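PDB 2R9Q: 2'-deoxycytidine 5'-triphosphate deaminase from Agrobacterium tumefaciens, which probably catalyses the hydrolytic deamination of dCTP to dUTP, releasing ammonia and feeding the pathway to thymidine nucleotides. Local coordinates for residues D25-E30 with A41-R46; L45-K50 with L144-S149; A110-S115 with I121-M126; G117-F122 with D240-L245; S161-I166 with V228-K233. One frame throughout, in Å; residues are numbered along the deposited sequence.

How the interactions relate
Interactions 1, 2 and 3 all lie in the N-terminal half, where side chains from two sheets face each other. Interactions 2 and 3 are almost wholly apolar and share a sheet, strands 121-127 and 143-150 being neighbours, whereas interaction 1 adds an arginine-serine bond to its leucine pair. L45 and R46 belong to both interactions 1 and 2. Interactions 4 and 5 instead join the N-terminal half to the C-terminal one; both are buried too, but more polar, with a weak indole bond in the first and carboxylate, lysine and water bonds in the second. F241 against V228 and L119 against K233 tie these together. Strand 162-170, beside strands 42-46 and 106-112, links interaction 5 to interactions 1 to 3.

Interaction 1. Residues D25-E30 with A41-R46; sequences DKLKSE and ASLDLR
L27 and L43 reach toward each other and meet tip to tip, methyl against methyl. Their CD2 atoms are 3.5 Å apart, tighter than an ordinary carbon contact, and L27 CD1 stands a little farther back at 4.0 Å from L43 CD2. Both leucines swing CG to the side opposite the backbone N (chi1 156° in L27, 166° in L43), which carries each branched end toward the other strand. The second link is polar. R46 NH1 donates to S29 OG over 2.8 Å, with a bent N-H...O angle of 139°; the hydroxyl lies at the edge of the guanidinium, somewhat tilted from its plane. The arginine chain turns at its third torsion, bringing the flat group round to the serine. E98 forms a salt bridge with R46 NE and is also hydrogen-bonded to S29 OG, while the carbonyls of A31 and D32 take bonds from NH1 and NH2, so several partners fix the rotation of the guanidinium. Strand 27-28 pairs with strand 91-101 and strand 42-46 with strand 162-170; side chains from two curled antiparallel sheets thus meet in the interior, consistent with the distorted β-barrel of the dUTPase-like fold.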
# COMPACT_ATOMS: atom_id res chain seq x y z
N ASP B 25 8.34 26.20 -40.13
CA ASP B 25 9.08 26.25 -38.84
C ASP B 25 8.36 26.93 -37.62
O ASP B 25 9.02 27.51 -36.77
CB ASP B 25 10.49 26.85 -39.07
CG ASP B 25 11.54 25.79 -39.43
OD1 ASP B 25 12.25 25.30 -38.52
OD2 ASP B 25 11.66 25.46 -40.62
N LYS B 26 7.04 26.85 -37.54
CA LYS B 26 6.32 27.31 -36.34
C LYS B 26 6.21 26.18 -35.30
O LYS B 26 5.88 26.41 -34.13
CB LYS B 26 4.91 27.83 -36.69
CG LYS B 26 4.81 28.92 -37.77
CD LYS B 26 5.89 30.00 -37.70
CE LYS B 26 5.80 30.97 -38.90
NZ LYS B 26 5.84 30.28 -40.22
N LEU B 27 6.46 24.96 -35.76
CA LEU B 27 6.58 23.77 -34.96
C LEU B 27 7.87 23.06 -35.43
O LEU B 27 8.06 22.83 -36.63
CB LEU B 27 5.32 22.89 -35.11
CG LEU B 27 5.32 21.38 -34.85
CD1 LEU B 27 5.77 20.98 -33.42
CD2 LEU B 27 3.92 20.83 -35.18
N LYS B 28 8.77 22.78 -34.50
CA LYS B 28 10.06 22.19 -34.83
C LYS B 28 10.22 20.84 -34.20
O LYS B 28 9.51 20.50 -33.26
CB LYS B 28 11.22 23.08 -34.37
CG LYS B 28 11.41 24.38 -35.13
CD LYS B 28 11.03 25.58 -34.29
CE LYS B 28 11.79 26.80 -34.75
NZ LYS B 28 13.25 26.71 -34.41
N SER B 29 11.16 20.07 -34.72
CA SER B 29 11.54 18.80 -34.12
C SER B 29 13.00 18.48 -34.38
O SER B 29 13.58 18.99 -35.32
CB SER B 29 10.65 17.65 -34.61
OG SER B 29 10.82 16.54 -33.76
N GLU B 30 13.57 17.62 -33.53
CA GLU B 30 14.97 17.18 -33.67
C GLU B 30 15.20 16.29 -34.88
O GLU B 30 16.33 16.09 -35.29
CB GLU B 30 15.45 16.47 -32.41
CG GLU B 30 15.68 17.39 -31.23
CD GLU B 30 16.14 16.67 -29.99
OE1 GLU B 30 16.91 15.69 -30.09
OE2 GLU B 30 15.76 17.08 -28.88
N ALA B 41 -6.44 15.55 -36.00
CA ALA B 41 -6.64 16.80 -35.24
C ALA B 41 -5.68 17.00 -34.03
O ALA B 41 -6.03 17.68 -33.05
CB ALA B 41 -8.06 16.90 -34.79
N SER B 42 -4.48 16.40 -34.13
CA SER B 42 -3.44 16.47 -33.10
C SER B 42 -2.13 15.92 -33.64
O SER B 42 -2.07 15.35 -34.72
CB SER B 42 -3.85 15.69 -31.84
OG SER B 42 -4.19 14.34 -32.15
N LEU B 43 -1.07 16.11 -32.88
CA LEU B 43 0.23 15.57 -33.16
C LEU B 43 0.80 14.82 -31.94
O LEU B 43 0.87 15.35 -30.84
CB LEU B 43 1.14 16.71 -33.57
CG LEU B 43 2.66 16.53 -33.63
CD1 LEU B 43 3.12 15.79 -34.87
CD2 LEU B 43 3.29 17.88 -33.47
N ASP B 44 1.20 13.58 -32.16
CA ASP B 44 2.06 12.83 -31.23
C ASP B 44 3.40 13.52 -30.96
O ASP B 44 4.01 14.09 -31.87
CB ASP B 44 2.32 11.41 -31.71
CG ASP B 44 1.11 10.51 -31.54
OD1 ASP B 44 0.03 11.04 -31.17
OD2 ASP B 44 1.26 9.28 -31.75
N LEU B 45 3.79 13.47 -29.70
CA LEU B 45 5.03 14.01 -29.21
C LEU B 45 5.97 12.87 -28.86
O LEU B 45 5.55 11.86 -28.32
CB LEU B 45 4.78 14.89 -27.97
CG LEU B 45 3.88 16.11 -28.10
CD1 LEU B 45 3.47 16.57 -26.68
CD2 LEU B 45 4.56 17.20 -28.92
N ARG B 46 7.24 13.05 -29.17
CA ARG B 46 8.24 12.04 -28.99
C ARG B 46 9.22 12.45 -27.92
O ARG B 46 9.63 13.59 -27.86
CB ARG B 46 9.03 11.81 -30.29
CG ARG B 46 8.24 11.33 -31.49
CD ARG B 46 9.10 11.26 -32.73
NE ARG B 46 9.43 12.58 -33.30
CZ ARG B 46 10.08 12.75 -34.45
NH1 ARG B 46 10.36 13.97 -34.88
NH2 ARG B 46 10.46 11.71 -35.17

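Interaction 2. Residues L45-K50 with L144-S149; sequences LRLGSK and LYLEIS
L47 pushes its CD2 methyl into the notch between L146 and I148, two residues that project from the same face of strand 143-150. The methyl is 4.3 Å from L146 CD2 and 4.2 Å from I148 CD1, touching both walls without tight squeezing. Toward I148 the approach is tip to tip: CG of L47 is anti to its own carbonyl carbon (chi1 -49°), and I148 sends CD1 out along CG1 to meet it. Near the start of the same strand the fit is different. L45 and L144 cross at about a right angle, and one branch of each makes the touch, L45 CD2 lying 3.9 Å from L144 CD1. L144, L146 and I148 thus form a row of bumps with hollows between them. No hydrogen bond joins the two segments; they meet through apolar packing. Around it, L96 of strand 91-101 packs on both L45 and L144, and L80 packs on L47. I166 of strand 162-170 lies against L45, and L163 and S164 of that strand reach L146. Strand 121-127 flanks the other segment, with V125 beside L146 and I121 beside I148.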
# COMPACT_ATOMS: atom_id res chain seq x y z
N LEU B 45 3.79 13.47 -29.70
CA LEU B 45 5.03 14.01 -29.21
C LEU B 45 5.97 12.87 -28.86
O LEU B 45 5.55 11.86 -28.32
CB LEU B 45 4.78 14.89 -27.97
CG LEU B 45 3.88 16.11 -28.10
CD1 LEU B 45 3.47 16.57 -26.68
CD2 LEU B 45 4.56 17.20 -28.92
N ARG B 46 7.24 13.05 -29.17
CA ARG B 46 8.24 12.04 -28.99
C ARG B 46 9.22 12.45 -27.92
O ARG B 46 9.63 13.59 -27.86
CB ARG B 46 9.03 11.81 -30.29
CG ARG B 46 8.24 11.33 -31.49
CD ARG B 46 9.10 11.26 -32.73
NE ARG B 46 9.43 12.58 -33.30
CZ ARG B 46 10.08 12.75 -34.45
NH1 ARG B 46 10.36 13.97 -34.88
NH2 ARG B 46 10.46 11.71 -35.17
N LEU B 47 9.63 11.47 -27.13
CA LEU B 47 10.71 11.61 -26.16
C LEU B 47 12.06 11.85 -26.83
O LEU B 47 12.41 11.25 -27.88
CB LEU B 47 10.84 10.37 -25.26
CG LEU B 47 9.60 9.79 -24.57
CD1 LEU B 47 9.99 8.67 -23.61
CD2 LEU B 47 8.79 10.88 -23.89
N GLY B 48 12.81 12.75 -26.20
CA GLY B 48 14.21 12.98 -26.49
C GLY B 48 15.10 11.86 -25.92
O GLY B 48 14.62 10.79 -25.56
N SER B 49 16.40 12.14 -25.88
CA SER B 49 17.44 11.18 -25.48
C SER B 49 17.77 11.08 -23.97
O SER B 49 18.50 10.19 -23.57
CB SER B 49 18.73 11.52 -26.22
OG SER B 49 18.53 11.56 -27.63
N LYS B 50 17.26 11.99 -23.15
CA LYS B 50 17.56 12.04 -21.72
C LYS B 50 16.25 12.08 -20.92
O LYS B 50 15.31 12.84 -21.26
CB LYS B 50 18.31 13.33 -21.33
CG LYS B 50 19.73 13.65 -21.81
CD LYS B 50 20.18 14.93 -20.92
CE LYS B 50 21.67 15.53 -21.09
NZ LYS B 50 22.20 16.36 -19.83
N LEU B 144 9.26 21.77 -25.03
CA LEU B 144 8.22 21.00 -24.34
C LEU B 144 8.86 19.86 -23.54
O LEU B 144 9.91 19.31 -23.91
CB LEU B 144 7.19 20.45 -25.35
CG LEU B 144 6.34 21.40 -26.20
CD1 LEU B 144 5.62 20.62 -27.34
CD2 LEU B 144 5.32 22.21 -25.38
N TYR B 145 8.22 19.55 -22.41
CA TYR B 145 8.67 18.51 -21.50
C TYR B 145 7.51 17.61 -21.17
O TYR B 145 6.36 18.08 -21.10
CB TYR B 145 9.26 19.13 -20.24
CG TYR B 145 10.46 20.00 -20.51
CD1 TYR B 145 11.76 19.49 -20.37
CD2 TYR B 145 10.32 21.32 -20.92
CE1 TYR B 145 12.86 20.28 -20.64
CE2 TYR B 145 11.42 22.10 -21.20
CZ TYR B 145 12.69 21.57 -21.06
OH TYR B 145 13.80 22.35 -21.31
N LEU B 146 7.79 16.31 -21.05
CA LEU B 146 6.80 15.35 -20.51
C LEU B 146 7.23 14.82 -19.14
O LEU B 146 8.29 14.25 -18.96
CB LEU B 146 6.49 14.20 -21.47
CG LEU B 146 5.21 13.39 -21.25
CD1 LEU B 146 3.97 14.24 -21.42
CD2 LEU B 146 5.12 12.14 -22.14
N GLU B 147 6.39 15.08 -18.15
CA GLU B 147 6.45 14.39 -16.88
C GLU B 147 5.79 13.01 -16.98
O GLU B 147 4.66 12.90 -17.46
CB GLU B 147 5.75 15.23 -15.85
CG GLU B 147 6.03 14.89 -14.43
CD GLU B 147 5.52 16.01 -13.50
OE1 GLU B 147 4.32 15.97 -13.12
OE2 GLU B 147 6.32 16.94 -13.17
N ILE B 148 6.50 11.97 -16.54
CA ILE B 148 6.03 10.60 -16.62
C ILE B 148 6.15 9.93 -15.28
O ILE B 148 7.23 9.84 -14.70
CB ILE B 148 6.80 9.70 -17.68
CG1 ILE B 148 6.91 10.33 -19.05
CG2 ILE B 148 6.12 8.30 -17.82
CD1 ILE B 148 7.93 9.66 -19.99
N SER B 149 5.02 9.43 -14.81
CA SER B 149 4.97 8.52 -13.68
C SER B 149 4.10 7.29 -13.95
O SER B 149 2.87 7.40 -13.98
CB SER B 149 4.49 9.23 -12.42
OG SER B 149 4.77 8.41 -11.31

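Interaction 3. Residues A110-S115 with I121-M126; sequences ANPKSS and IFTRVM
A110 and V125 face each other with their CB atoms 3.8 Å apart, and the valine turns one branch straight onto the alanine. V125 CG2 comes within 3.5 Å of A110 CB, closer than a usual carbon contact; with CG1 anti to the backbone N (chi1 -178°), CG2 is the branch left beside that nitrogen and facing the alanine. Two residues along, the chains running in opposite directions, P112 meets T123. The proline ring presents CB to T123 OG1 at 3.9 Å, a looser touch, in which the threonine hydroxyl sits between its own N and carbonyl carbon. The two strands belong to different sheets, 106-112 pairing with 162-170 and 121-127 with 143-150, and the chain passes between them through the short helix 114-118, with K113 at its N-cap position: a β-arch-like connection between two sheets of the dUTPase-like fold. R124 points its CB away from A110-S115. Its chain curls back along its own strand, and NH1 donates to T123 O over 3.0 Å at a fairly straight 154°, although the donor stands 40° above the carbonyl plane. F122 CE1 leans over one face of this guanidinium, toward the rim, and R124 NH2 bonds G287 O of a second subunit.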
# COMPACT_ATOMS: atom_id res chain seq x y z
N ALA B 110 -2.63 19.52 -24.39
CA ALA B 110 -2.08 18.16 -24.44
C ALA B 110 -2.92 17.17 -23.62
O ALA B 110 -3.56 17.53 -22.63
CB ALA B 110 -0.62 18.16 -23.99
N ASN B 111 -2.97 15.94 -24.11
CA ASN B 111 -3.62 14.82 -23.48
C ASN B 111 -2.81 13.55 -23.76
O ASN B 111 -2.08 13.49 -24.76
CB ASN B 111 -5.04 14.64 -24.02
CG ASN B 111 -6.05 15.42 -23.25
OD1 ASN B 111 -5.93 15.60 -22.03
ND2 ASN B 111 -7.09 15.86 -23.95
N PRO B 112 -2.88 12.55 -22.86
CA PRO B 112 -2.28 11.27 -23.18
C PRO B 112 -2.90 10.59 -24.37
O PRO B 112 -4.07 10.74 -24.61
CB PRO B 112 -2.51 10.45 -21.91
CG PRO B 112 -3.61 11.15 -21.20
CD PRO B 112 -3.46 12.57 -21.50
N LYS B 113 -2.10 9.86 -25.13
CA LYS B 113 -2.63 8.93 -26.12
C LYS B 113 -3.41 7.88 -25.39
O LYS B 113 -3.15 7.59 -24.22
CB LYS B 113 -1.51 8.27 -26.90
CG LYS B 113 -0.75 9.22 -27.80
CD LYS B 113 0.58 8.65 -28.21
CE LYS B 113 0.46 7.36 -28.98
NZ LYS B 113 -0.31 7.58 -30.23
N SER B 114 -4.38 7.29 -26.08
CA SER B 114 -5.29 6.39 -25.38
C SER B 114 -4.61 5.13 -24.91
O SER B 114 -4.96 4.60 -23.87
CB SER B 114 -6.54 6.10 -26.20
OG SER B 114 -6.21 5.65 -27.47
N SER B 115 -3.63 4.66 -25.67
CA SER B 115 -2.82 3.53 -25.26
C SER B 115 -1.99 3.85 -24.02
O SER B 115 -1.64 2.95 -23.27
CB SER B 115 -1.93 3.08 -26.40
OG SER B 115 -0.98 4.07 -26.73
N ILE B 121 -0.34 5.12 -17.19
CA ILE B 121 0.86 5.97 -17.08
C ILE B 121 0.40 7.41 -16.91
O ILE B 121 -0.25 7.94 -17.78
CB ILE B 121 1.83 5.88 -18.28
CG1 ILE B 121 2.19 4.41 -18.58
CG2 ILE B 121 3.08 6.75 -18.00
CD1 ILE B 121 2.76 4.11 -20.03
N PHE B 122 0.70 7.99 -15.75
CA PHE B 122 0.47 9.40 -15.48
C PHE B 122 1.47 10.22 -16.27
O PHE B 122 2.66 9.96 -16.24
CB PHE B 122 0.57 9.63 -13.98
CG PHE B 122 0.64 11.04 -13.55
CD1 PHE B 122 -0.47 11.65 -12.96
CD2 PHE B 122 1.81 11.76 -13.68
CE1 PHE B 122 -0.42 12.94 -12.55
CE2 PHE B 122 1.88 13.07 -13.24
CZ PHE B 122 0.75 13.66 -12.68
N THR B 123 0.96 11.21 -16.99
CA THR B 123 1.76 12.15 -17.77
C THR B 123 1.21 13.58 -17.69
O THR B 123 0.02 13.79 -17.50
CB THR B 123 1.91 11.72 -19.30
OG1 THR B 123 0.66 11.78 -19.97
CG2 THR B 123 2.49 10.31 -19.43
N ARG B 124 2.12 14.55 -17.80
CA ARG B 124 1.84 15.97 -17.86
C ARG B 124 2.84 16.63 -18.81
O ARG B 124 4.04 16.50 -18.64
CB ARG B 124 2.03 16.63 -16.49
CG ARG B 124 1.14 16.14 -15.41
CD ARG B 124 -0.25 16.62 -15.60
NE ARG B 124 -1.07 16.34 -14.42
CZ ARG B 124 -1.83 15.26 -14.28
NH1 ARG B 124 -1.89 14.33 -15.23
NH2 ARG B 124 -2.54 15.12 -13.18
N VAL B 125 2.33 17.34 -19.82
CA VAL B 125 3.16 18.26 -20.60
C VAL B 125 3.40 19.59 -19.86
O VAL B 125 2.47 20.21 -19.33
CB VAL B 125 2.61 18.49 -21.98
CG1 VAL B 125 3.51 19.42 -22.76
CG2 VAL B 125 2.48 17.18 -22.70
N MET B 126 4.66 19.99 -19.78
CA MET B 126 4.99 21.31 -19.25
C MET B 126 5.73 22.22 -20.25
O MET B 126 6.46 21.76 -21.13
CB MET B 126 5.68 21.26 -17.87
CG MET B 126 6.78 20.26 -17.70
SD MET B 126 7.41 20.11 -16.01
CE MET B 126 8.16 21.68 -15.73

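Interaction 4. Residues G117-F122 with D240-L245; sequences GRLDIF and DFWEPL
W242 carries this contact with R118 and L119, and its indole can be followed outward from CB, which is directed toward residues 117-122. CG is anti to the carbonyl carbon (chi1 -64°), and CB of the preceding F241 lies 3.5 Å above the plane of the W242 ring, toward its rim. Along the pyrrole edge, NE1 points at R118 O, 3.4 Å away, in a weak hydrogen bond of 152° with the oxygen lying in the ring plane. CE2 is 4.0 Å from the same oxygen. One atom farther, CZ2 reaches L119 CD1 at 3.8 Å, the methyl coming to the ring edge, near its plane. F153 meets the indole edge-to-face, and Y219 of strand 216-221 packs on it. R118 turns its guanidinium elsewhere: NH1 makes two hydrogen bonds to the backbone of a bound peptide, an apolar side chain of which packs on each of R118, L119 and W242. The three thus line a site where a peptide is bound, between the N-terminal and C-terminal halves.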
# COMPACT_ATOMS: atom_id res chain seq x y z
N GLY B 117 -3.15 5.63 -21.51
CA GLY B 117 -4.07 5.42 -20.44
C GLY B 117 -4.30 3.95 -20.13
O GLY B 117 -4.47 3.59 -18.97
N ARG B 118 -4.30 3.10 -21.15
CA ARG B 118 -4.51 1.67 -20.94
C ARG B 118 -3.38 1.04 -20.13
O ARG B 118 -3.55 -0.07 -19.60
CB ARG B 118 -4.62 0.90 -22.25
CG ARG B 118 -5.54 1.41 -23.31
CD ARG B 118 -7.01 1.35 -23.01
NE ARG B 118 -7.71 2.22 -23.96
CZ ARG B 118 -8.23 1.84 -25.12
NH1 ARG B 118 -8.23 0.57 -25.50
NH2 ARG B 118 -8.78 2.75 -25.90
N LEU B 119 -2.23 1.71 -20.04
CA LEU B 119 -1.12 1.23 -19.27
C LEU B 119 -0.99 2.00 -17.97
O LEU B 119 0.02 1.85 -17.29
CB LEU B 119 0.17 1.37 -20.05
CG LEU B 119 0.66 0.29 -21.01
CD1 LEU B 119 -0.46 -0.45 -21.68
CD2 LEU B 119 1.60 0.92 -22.04
N ASP B 120 -1.98 2.83 -17.67
CA ASP B 120 -2.06 3.58 -16.41
C ASP B 120 -0.81 4.42 -16.15
O ASP B 120 -0.28 4.42 -15.05
CB ASP B 120 -2.31 2.58 -15.26
CG ASP B 120 -2.91 3.20 -14.00
OD1 ASP B 120 -3.68 4.20 -14.02
OD2 ASP B 120 -2.61 2.62 -12.95
N ILE B 121 -0.34 5.12 -17.19
CA ILE B 121 0.86 5.97 -17.08
C ILE B 121 0.40 7.41 -16.91
O ILE B 121 -0.25 7.94 -17.78
CB ILE B 121 1.83 5.88 -18.28
CG1 ILE B 121 2.19 4.41 -18.58
CG2 ILE B 121 3.08 6.75 -18.00
CD1 ILE B 121 2.76 4.11 -20.03
N PHE B 122 0.70 7.99 -15.75
CA PHE B 122 0.47 9.40 -15.48
C PHE B 122 1.47 10.22 -16.27
O PHE B 122 2.66 9.96 -16.24
CB PHE B 122 0.57 9.63 -13.98
CG PHE B 122 0.64 11.04 -13.55
CD1 PHE B 122 -0.47 11.65 -12.96
CD2 PHE B 122 1.81 11.76 -13.68
CE1 PHE B 122 -0.42 12.94 -12.55
CE2 PHE B 122 1.88 13.07 -13.24
CZ PHE B 122 0.75 13.66 -12.68
N ASP B 240 -1.09 -11.71 -18.93
CA ASP B 240 -0.09 -11.51 -17.90
C ASP B 240 0.14 -10.03 -17.50
O ASP B 240 1.10 -9.73 -16.79
CB ASP B 240 1.17 -12.35 -18.13
CG ASP B 240 1.86 -12.04 -19.40
OD1 ASP B 240 1.94 -10.83 -19.74
OD2 ASP B 240 2.34 -13.02 -20.04
N PHE B 241 -0.80 -9.17 -17.92
CA PHE B 241 -0.90 -7.77 -17.49
C PHE B 241 -2.27 -7.34 -16.99
O PHE B 241 -2.39 -6.49 -16.11
CB PHE B 241 -0.50 -6.84 -18.64
CG PHE B 241 0.93 -6.96 -18.99
CD1 PHE B 241 1.89 -6.35 -18.19
CD2 PHE B 241 1.34 -7.69 -20.10
CE1 PHE B 241 3.22 -6.45 -18.49
CE2 PHE B 241 2.69 -7.82 -20.40
CZ PHE B 241 3.63 -7.19 -19.59
N TRP B 242 -3.31 -7.91 -17.59
CA TRP B 242 -4.69 -7.53 -17.30
C TRP B 242 -5.44 -8.76 -16.83
O TRP B 242 -5.12 -9.86 -17.26
CB TRP B 242 -5.31 -6.92 -18.54
CG TRP B 242 -4.68 -5.61 -19.01
CD1 TRP B 242 -4.94 -4.36 -18.53
CD2 TRP B 242 -3.71 -5.45 -20.05
NE1 TRP B 242 -4.19 -3.43 -19.19
CE2 TRP B 242 -3.43 -4.06 -20.14
CE3 TRP B 242 -3.06 -6.33 -20.93
CZ2 TRP B 242 -2.52 -3.53 -21.09
CZ3 TRP B 242 -2.13 -5.83 -21.87
CH2 TRP B 242 -1.87 -4.42 -21.94
N GLU B 243 -6.36 -8.58 -15.90
CA GLU B 243 -7.26 -9.63 -15.46
C GLU B 243 -8.63 -9.31 -16.02
O GLU B 243 -9.17 -8.25 -15.70
CB GLU B 243 -7.44 -9.69 -13.94
CG GLU B 243 -6.20 -9.87 -13.14
CD GLU B 243 -6.42 -9.70 -11.65
OE1 GLU B 243 -7.54 -9.25 -11.25
OE2 GLU B 243 -5.48 -10.01 -10.88
N PRO B 244 -9.21 -10.24 -16.82
CA PRO B 244 -10.58 -10.05 -17.35
C PRO B 244 -11.60 -10.09 -16.23
O PRO B 244 -11.39 -10.79 -15.25
CB PRO B 244 -10.77 -11.23 -18.30
CG PRO B 244 -9.56 -12.05 -18.23
CD PRO B 244 -8.60 -11.50 -17.26
N LEU B 245 -12.64 -9.30 -16.37
CA LEU B 245 -13.69 -9.18 -15.36
C LEU B 245 -15.02 -9.48 -16.04
O LEU B 245 -15.30 -9.00 -17.15
CB LEU B 245 -13.74 -7.79 -14.72
CG LEU B 245 -12.53 -7.16 -14.01
CD1 LEU B 245 -12.86 -5.70 -13.60
CD2 LEU B 245 -12.04 -8.02 -12.81

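Interaction 5. Residues S161-I166 with V228-K233; sequences SRLSQI and VDVDKK
S161 meets V230 and D231 beside strand 162-170, across from an Asx turn that starts at D229, the last residue of strand 228-229; the contact joins the N-terminal and C-terminal dUTPase-like halves. S161 OG lies 2.9 Å from D231 OD1, its hydrogen-bond partner here, though another acceptor is within reach of that proton. The same hydroxyl brushes V230 CG2 at 3.6 Å. With its first torsion at -53°, V230 holds CG2 between its backbone N and carbonyl carbon, facing the serine; L163 CD1 only grazes this methyl. Water 1 adds a second link: it accepts from R162 N at 2.8 Å and donates to D231 OD1, so two groups converge on one carboxylate oxygen. A shell farther out, the turn is set by D229 OD1, which takes the D231 N-H over 3.0 Å on its anti lone pair, away from OD2. R158 forms salt bridges to D231 OD2 and D229 OD1 and gives its backbone N to S161 OG, positioning both sides at once; these contacts would probably favour ionised carboxylates. A second water receives a bond from K233 NZ and donates to R162 O. K233 NZ also grips V230 O, 2.6 Å away, in the carbonyl plane and on a lone pair, at a C=O...N angle of 143°.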
# COMPACT_ATOMS: atom_id res chain seq x y z
N SER B 161 9.72 7.48 -28.30
CA SER B 161 8.49 6.97 -27.72
C SER B 161 7.43 8.05 -27.72
O SER B 161 7.72 9.22 -27.54
CB SER B 161 8.72 6.38 -26.32
OG SER B 161 9.54 5.22 -26.35
N ARG B 162 6.19 7.65 -27.99
CA ARG B 162 5.09 8.58 -28.12
C ARG B 162 4.07 8.26 -27.06
O ARG B 162 3.44 7.24 -27.13
CB ARG B 162 4.50 8.47 -29.52
CG ARG B 162 5.39 9.11 -30.55
CD ARG B 162 5.37 8.43 -31.88
NE ARG B 162 4.02 8.39 -32.41
CZ ARG B 162 3.67 8.07 -33.65
NH1 ARG B 162 4.56 7.75 -34.56
NH2 ARG B 162 2.39 8.08 -33.98
N LEU B 163 3.95 9.10 -26.04
CA LEU B 163 3.02 8.84 -24.94
C LEU B 163 1.87 9.85 -24.91
O LEU B 163 0.78 9.57 -24.43
CB LEU B 163 3.76 8.78 -23.61
CG LEU B 163 4.77 7.67 -23.28
CD1 LEU B 163 6.09 7.85 -24.02
CD2 LEU B 163 5.09 7.69 -21.79
N SER B 164 2.09 10.96 -25.58
CA SER B 164 1.26 12.12 -25.47
C SER B 164 0.98 12.73 -26.81
O SER B 164 1.68 12.46 -27.77
CB SER B 164 1.99 13.11 -24.58
OG SER B 164 1.15 14.16 -24.22
N GLN B 165 -0.05 13.56 -26.88
CA GLN B 165 -0.35 14.34 -28.08
C GLN B 165 -0.83 15.78 -27.80
O GLN B 165 -1.41 16.07 -26.76
CB GLN B 165 -1.30 13.62 -29.01
CG GLN B 165 -2.48 13.03 -28.39
CD GLN B 165 -3.22 12.10 -29.30
OE1 GLN B 165 -4.43 11.94 -29.18
NE2 GLN B 165 -2.51 11.49 -30.26
N ILE B 166 -0.53 16.65 -28.75
CA ILE B 166 -0.83 18.07 -28.68
C ILE B 166 -1.83 18.46 -29.81
O ILE B 166 -1.63 18.13 -30.98
CB ILE B 166 0.49 18.90 -28.71
CG1 ILE B 166 0.26 20.38 -28.45
CG2 ILE B 166 1.26 18.73 -30.01
CD1 ILE B 166 1.54 21.16 -28.42
N VAL B 228 6.51 -3.13 -19.52
CA VAL B 228 5.85 -2.94 -20.79
C VAL B 228 6.62 -2.01 -21.69
O VAL B 228 6.79 -0.87 -21.34
CB VAL B 228 4.42 -2.39 -20.66
CG1 VAL B 228 3.81 -2.23 -22.06
CG2 VAL B 228 3.58 -3.29 -19.82
N ASP B 229 7.08 -2.53 -22.83
CA ASP B 229 7.64 -1.70 -23.90
C ASP B 229 6.51 -0.94 -24.62
O ASP B 229 5.66 -1.54 -25.28
CB ASP B 229 8.48 -2.53 -24.89
CG ASP B 229 9.45 -1.68 -25.73
OD1 ASP B 229 9.07 -0.58 -26.19
OD2 ASP B 229 10.61 -2.13 -25.95
N VAL B 230 6.53 0.38 -24.46
CA VAL B 230 5.51 1.27 -24.98
C VAL B 230 5.56 1.42 -26.50
O VAL B 230 4.60 1.86 -27.12
CB VAL B 230 5.57 2.68 -24.29
CG1 VAL B 230 5.52 2.51 -22.75
CG2 VAL B 230 6.78 3.51 -24.77
N ASP B 231 6.70 1.07 -27.09
CA ASP B 231 6.84 0.97 -28.55
C ASP B 231 6.32 -0.35 -29.14
O ASP B 231 5.98 -0.40 -30.28
CB ASP B 231 8.29 1.21 -28.98
CG ASP B 231 8.82 2.58 -28.56
OD1 ASP B 231 8.05 3.41 -28.04
OD2 ASP B 231 10.03 2.85 -28.75
N LYS B 232 6.21 -1.41 -28.35
CA LYS B 232 5.82 -2.72 -28.84
C LYS B 232 4.68 -3.24 -27.99
O LYS B 232 4.78 -4.31 -27.44
CB LYS B 232 6.99 -3.72 -28.76
CG LYS B 232 8.40 -3.18 -28.84
CD LYS B 232 8.79 -2.70 -30.22
CE LYS B 232 10.31 -2.83 -30.43
NZ LYS B 232 11.12 -2.30 -29.25
N LYS B 233 3.60 -2.50 -27.86
CA LYS B 233 2.54 -2.87 -26.90
C LYS B 233 1.77 -4.15 -27.31
O LYS B 233 1.43 -4.96 -26.45
CB LYS B 233 1.59 -1.71 -26.61
CG LYS B 233 2.22 -0.46 -26.06
CD LYS B 233 1.15 0.59 -25.77
CE LYS B 233 1.75 1.96 -25.58
NZ LYS B 233 2.15 2.62 -26.85
O HOH W 1 5.82 5.04 -28.80
O HOH W 2 1.47 5.12 -25.83